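Local coordinates for inositol polyphosphate multikinase alpha (PDB 4FRF), which phosphorylates several inositol phosphates with ATP, converting inositol 1,4,5-trisphosphate to the 1,3,4,5,6-pentakisphosphate, at residues A[82-87]-A[126-131]. Residues are numbered along the deposited sequence; the frame is centred on the assembly and turned at random.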
ATOM      1  N   LYS A  82      16.579  26.559 -14.493  1.00120.94           N
ATOM      2  CA  LYS A  82      16.476  26.853 -13.080  1.00118.15           C
ATOM      3  C   LYS A  82      15.441  25.921 -12.480  1.00113.16           C
ATOM      4  O   LYS A  82      14.241  26.212 -12.499  1.00111.31           O
ATOM      5  CB  LYS A  82      16.082  28.313 -12.860  1.00119.12           C
ATOM      6  CG  LYS A  82      17.172  29.271 -13.219  1.00123.22           C
ATOM      7  CD  LYS A  82      16.739  30.736 -13.103  1.00123.48           C
ATOM      8  CE  LYS A  82      17.801  31.685 -13.715  1.00124.24           C
ATOM      9  NZ  LYS A  82      19.208  31.224 -13.454  1.00123.00           N
ATOM     10  N   PRO A  83      15.895  24.764 -11.990  1.00111.24           N
ATOM     11  CA  PRO A  83      14.970  23.776 -11.477  1.00106.35           C
ATOM     12  C   PRO A  83      14.909  23.772  -9.967  1.00104.75           C
ATOM     13  O   PRO A  83      15.946  23.815  -9.312  1.00106.88           O
ATOM     14  CB  PRO A  83      15.579  22.466 -11.963  1.00106.28           C
ATOM     15  CG  PRO A  83      17.065  22.729 -11.986  1.00109.97           C
ATOM     16  CD  PRO A  83      17.250  24.213 -12.187  1.00113.27           C
ATOM     17  N   SER A  84      13.695  23.749  -9.421  1.00101.90           N
ATOM     18  CA  SER A  84      13.473  23.302  -8.047  1.00 99.58           C
ATOM     19  C   SER A  84      13.331  21.795  -8.084  1.00 97.13           C
ATOM     20  O   SER A  84      12.690  21.257  -8.983  1.00 95.52           O
ATOM     21  CB  SER A  84      12.198  23.918  -7.471  1.00 97.64           C
ATOM     22  OG  SER A  84      12.277  25.334  -7.405  1.00100.72           O
ATOM     23  N   VAL A  85      13.921  21.115  -7.109  1.00 97.41           N
ATOM     24  CA  VAL A  85      13.917  19.647  -7.077  1.00 96.44           C
ATOM     25  C   VAL A  85      13.616  19.087  -5.661  1.00 94.56           C
ATOM     26  O   VAL A  85      13.945  19.717  -4.662  1.00 95.62           O
ATOM     27  CB  VAL A  85      15.261  19.081  -7.617  1.00 98.35           C
ATOM     28  CG1 VAL A  85      16.407  19.604  -6.813  1.00101.36           C
ATOM     29  CG2 VAL A  85      15.260  17.572  -7.577  1.00 99.41           C
ATOM     30  N   MET A  86      12.949  17.933  -5.589  1.00 92.41           N
ATOM     31  CA  MET A  86      12.678  17.275  -4.286  1.00 92.11           C
ATOM     32  C   MET A  86      12.767  15.757  -4.343  1.00 90.69           C
ATOM     33  O   MET A  86      12.234  15.133  -5.252  1.00 88.58           O
ATOM     34  CB  MET A  86      11.312  17.672  -3.721  1.00 89.80           C
ATOM     35  CG  MET A  86      10.984  16.960  -2.402  1.00 90.55           C
ATOM     36  SD  MET A  86       9.239  17.022  -1.943  1.00 92.28           S
ATOM     37  CE  MET A  86       9.235  18.484  -0.915  1.00 94.97           C
ATOM     38  N   ASP A  87      13.387  15.163  -3.333  1.00 92.21           N
ATOM     39  CA  ASP A  87      13.541  13.724  -3.317  1.00 93.62           C
ATOM     40  C   ASP A  87      12.907  13.056  -2.091  1.00 93.45           C
ATOM     41  O   ASP A  87      13.316  13.299  -0.945  1.00 94.76           O
ATOM     42  CB  ASP A  87      15.002  13.320  -3.481  1.00 96.91           C
ATOM     43  CG  ASP A  87      15.794  13.444  -2.198  1.00102.73           C
ATOM     44  OD1 ASP A  87      16.028  14.586  -1.743  1.00106.71           O
ATOM     45  OD2 ASP A  87      16.227  12.395  -1.666  1.00108.46           O
ATOM     46  N   PHE A 126      14.919  18.799  -0.514  1.00 93.82           N
ATOM     47  CA  PHE A 126      14.470  19.547  -1.653  1.00 93.98           C
ATOM     48  C   PHE A 126      15.342  20.761  -1.774  1.00 97.73           C
ATOM     49  O   PHE A 126      16.141  21.035  -0.879  1.00100.61           O
ATOM     50  CB  PHE A 126      13.010  19.964  -1.483  1.00 92.75           C
ATOM     51  CG  PHE A 126      12.766  20.901  -0.327  1.00 95.76           C
ATOM     52  CD1 PHE A 126      12.760  22.263  -0.516  1.00 98.49           C
ATOM     53  CD2 PHE A 126      12.443  20.412   0.924  1.00 97.47           C
ATOM     54  CE1 PHE A 126      12.493  23.119   0.528  1.00100.78           C
ATOM     55  CE2 PHE A 126      12.183  21.275   1.973  1.00 99.67           C
ATOM     56  CZ  PHE A 126      12.219  22.629   1.768  1.00100.23           C
ATOM     57  N   GLU A 127      15.241  21.438  -2.921  1.00 98.04           N
ATOM     58  CA  GLU A 127      15.891  22.723  -3.167  1.00100.89           C
ATOM     59  C   GLU A 127      14.977  23.575  -4.053  1.00100.21           C
ATOM     60  O   GLU A 127      14.484  23.114  -5.085  1.00 98.94           O
ATOM     61  CB  GLU A 127      17.241  22.523  -3.847  1.00103.60           C
ATOM     62  CG  GLU A 127      17.896  23.822  -4.320  1.00108.98           C
ATOM     63  CD  GLU A 127      19.131  23.580  -5.168  1.00113.01           C
ATOM     64  OE1 GLU A 127      19.107  22.598  -5.945  1.00111.54           O
ATOM     65  OE2 GLU A 127      20.115  24.376  -5.068  1.00116.04           O
ATOM     66  N   VAL A 128      14.742  24.813  -3.641  1.00101.15           N
ATOM     67  CA  VAL A 128      13.661  25.609  -4.212  1.00 99.67           C
ATOM     68  C   VAL A 128      14.114  27.038  -4.538  1.00104.05           C
ATOM     69  O   VAL A 128      15.067  27.540  -3.950  1.00107.93           O
ATOM     70  CB  VAL A 128      12.447  25.601  -3.272  1.00 96.44           C
ATOM     71  CG1 VAL A 128      11.658  26.890  -3.373  1.00 97.72           C
ATOM     72  CG2 VAL A 128      11.589  24.426  -3.589  1.00 91.02           C
ATOM     73  N   TYR A 129      13.452  27.681  -5.494  1.00104.62           N
ATOM     74  CA  TYR A 129      13.942  28.964  -6.018  1.00109.08           C
ATOM     75  C   TYR A 129      12.984  30.144  -5.766  1.00110.85           C
ATOM     76  O   TYR A 129      12.089  30.414  -6.568  1.00110.83           O
ATOM     77  CB  TYR A 129      14.275  28.827  -7.515  1.00109.44           C
ATOM     78  CG  TYR A 129      14.644  30.120  -8.201  1.00112.91           C
ATOM     79  CD1 TYR A 129      15.836  30.780  -7.901  1.00114.97           C
ATOM     80  CD2 TYR A 129      13.822  30.668  -9.180  1.00112.57           C
ATOM     81  CE1 TYR A 129      16.162  31.966  -8.518  1.00117.56           C
ATOM     82  CE2 TYR A 129      14.156  31.861  -9.813  1.00114.63           C
ATOM     83  CZ  TYR A 129      15.319  32.499  -9.476  1.00117.44           C
ATOM     84  OH  TYR A 129      15.654  33.665 -10.114  1.00125.18           O
ATOM     85  N   ASP A 130      13.187  30.844  -4.652  1.00113.59           N
ATOM     86  CA  ASP A 130      12.357  32.005  -4.298  1.00116.39           C
ATOM     87  C   ASP A 130      12.430  33.094  -5.375  1.00119.91           C
ATOM     88  O   ASP A 130      13.479  33.715  -5.573  1.00123.80           O
ATOM     89  CB  ASP A 130      12.801  32.569  -2.943  1.00119.43           C
ATOM     90  CG  ASP A 130      11.890  33.685  -2.433  1.00123.48           C
ATOM     91  OD1 ASP A 130      11.622  34.656  -3.188  1.00126.30           O
ATOM     92  OD2 ASP A 130      11.497  33.620  -1.244  1.00126.60           O
ATOM     93  N   HIS A 131      11.309  33.339  -6.052  1.00119.08           N
ATOM     94  CA  HIS A 131      11.280  34.279  -7.181  1.00122.17           C
ATOM     95  C   HIS A 131      11.383  35.735  -6.752  1.00127.50           C
ATOM     96  O   HIS A 131      11.763  36.601  -7.551  1.00131.24           O
ATOM     97  CB  HIS A 131      10.034  34.068  -8.039  1.00119.29           C
ATOM     98  CG  HIS A 131      10.002  32.746  -8.739  1.00114.60           C
ATOM     99  ND1 HIS A 131       9.899  32.630 -10.108  1.00113.35           N
ATOM    100  CD2 HIS A 131      10.085  31.480  -8.259  1.00109.60           C
ATOM    101  CE1 HIS A 131       9.905  31.350 -10.440  1.00110.54           C
ATOM    102  NE2 HIS A 131      10.026  30.632  -9.338  1.00107.15           N
TER
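Strands 83-87 and 126-130 run antiparallel, their axes 4.6 Å apart with N-to-C directions 159° from one another, and Val-85 faces Glu-127 as a hydrogen-bonded pair. Two backbone bonds close the ring between them: Val-85 N donates to Glu-127 O at 2.9 Å, the donor lying in the carbonyl plane, and Glu-127 N donates to Val-85 O at 2.8 Å, nearly along the C=O axis. On the face of this pair, the extended Glu-127 chain, with CG anti to its backbone N, crosses Val-85 obliquely, so that carboxylate and methyl merely graze, OE1 to CG1 4.1 Å. The beta-branched valine suits an extended backbone, and the partial exposure of this face would let solvent reach the carboxylate.

The opposite face is buried and largely apolar. Met-86 and Phe-126, a non-hydrogen-bonded pair, run alongside each other from the same face, with CB of Met-86 3.6 Å from CB of Phe-126. Methionine CG is anti to its N, and a bend at chi3 (-93°) brings CE back beside the phenyl ring; the unbranched, flexible thioether chain lends itself to such a turn. Thr-155 of helix 149-158 touches both side chains, while Trp-137 meets the Phe-126 ring edge-to-face.

At the start of strand 83-87 and the end of strand 126-130 the pairing gives way to a side chain. Ser-84 OG, beside its own backbone N, accepts a weak bond from Tyr-129 N (3.2 Å, 130° at the hydrogen); its stronger partner is Asn-217 ND2. A small hydroxyl fits this buried place close to the neighbouring backbone. Beyond it, the aliphatic CD of Lys-82 lies 4.3 Å from CZ of Tyr-129.

Within the five-stranded antiparallel sheet of this inositol polyphosphate kinase family domain, Val-85 and Glu-127 thus satisfy each other's N-H and C=O, a weaker hydroxyl link continues the join, and one largely apolar face is buried.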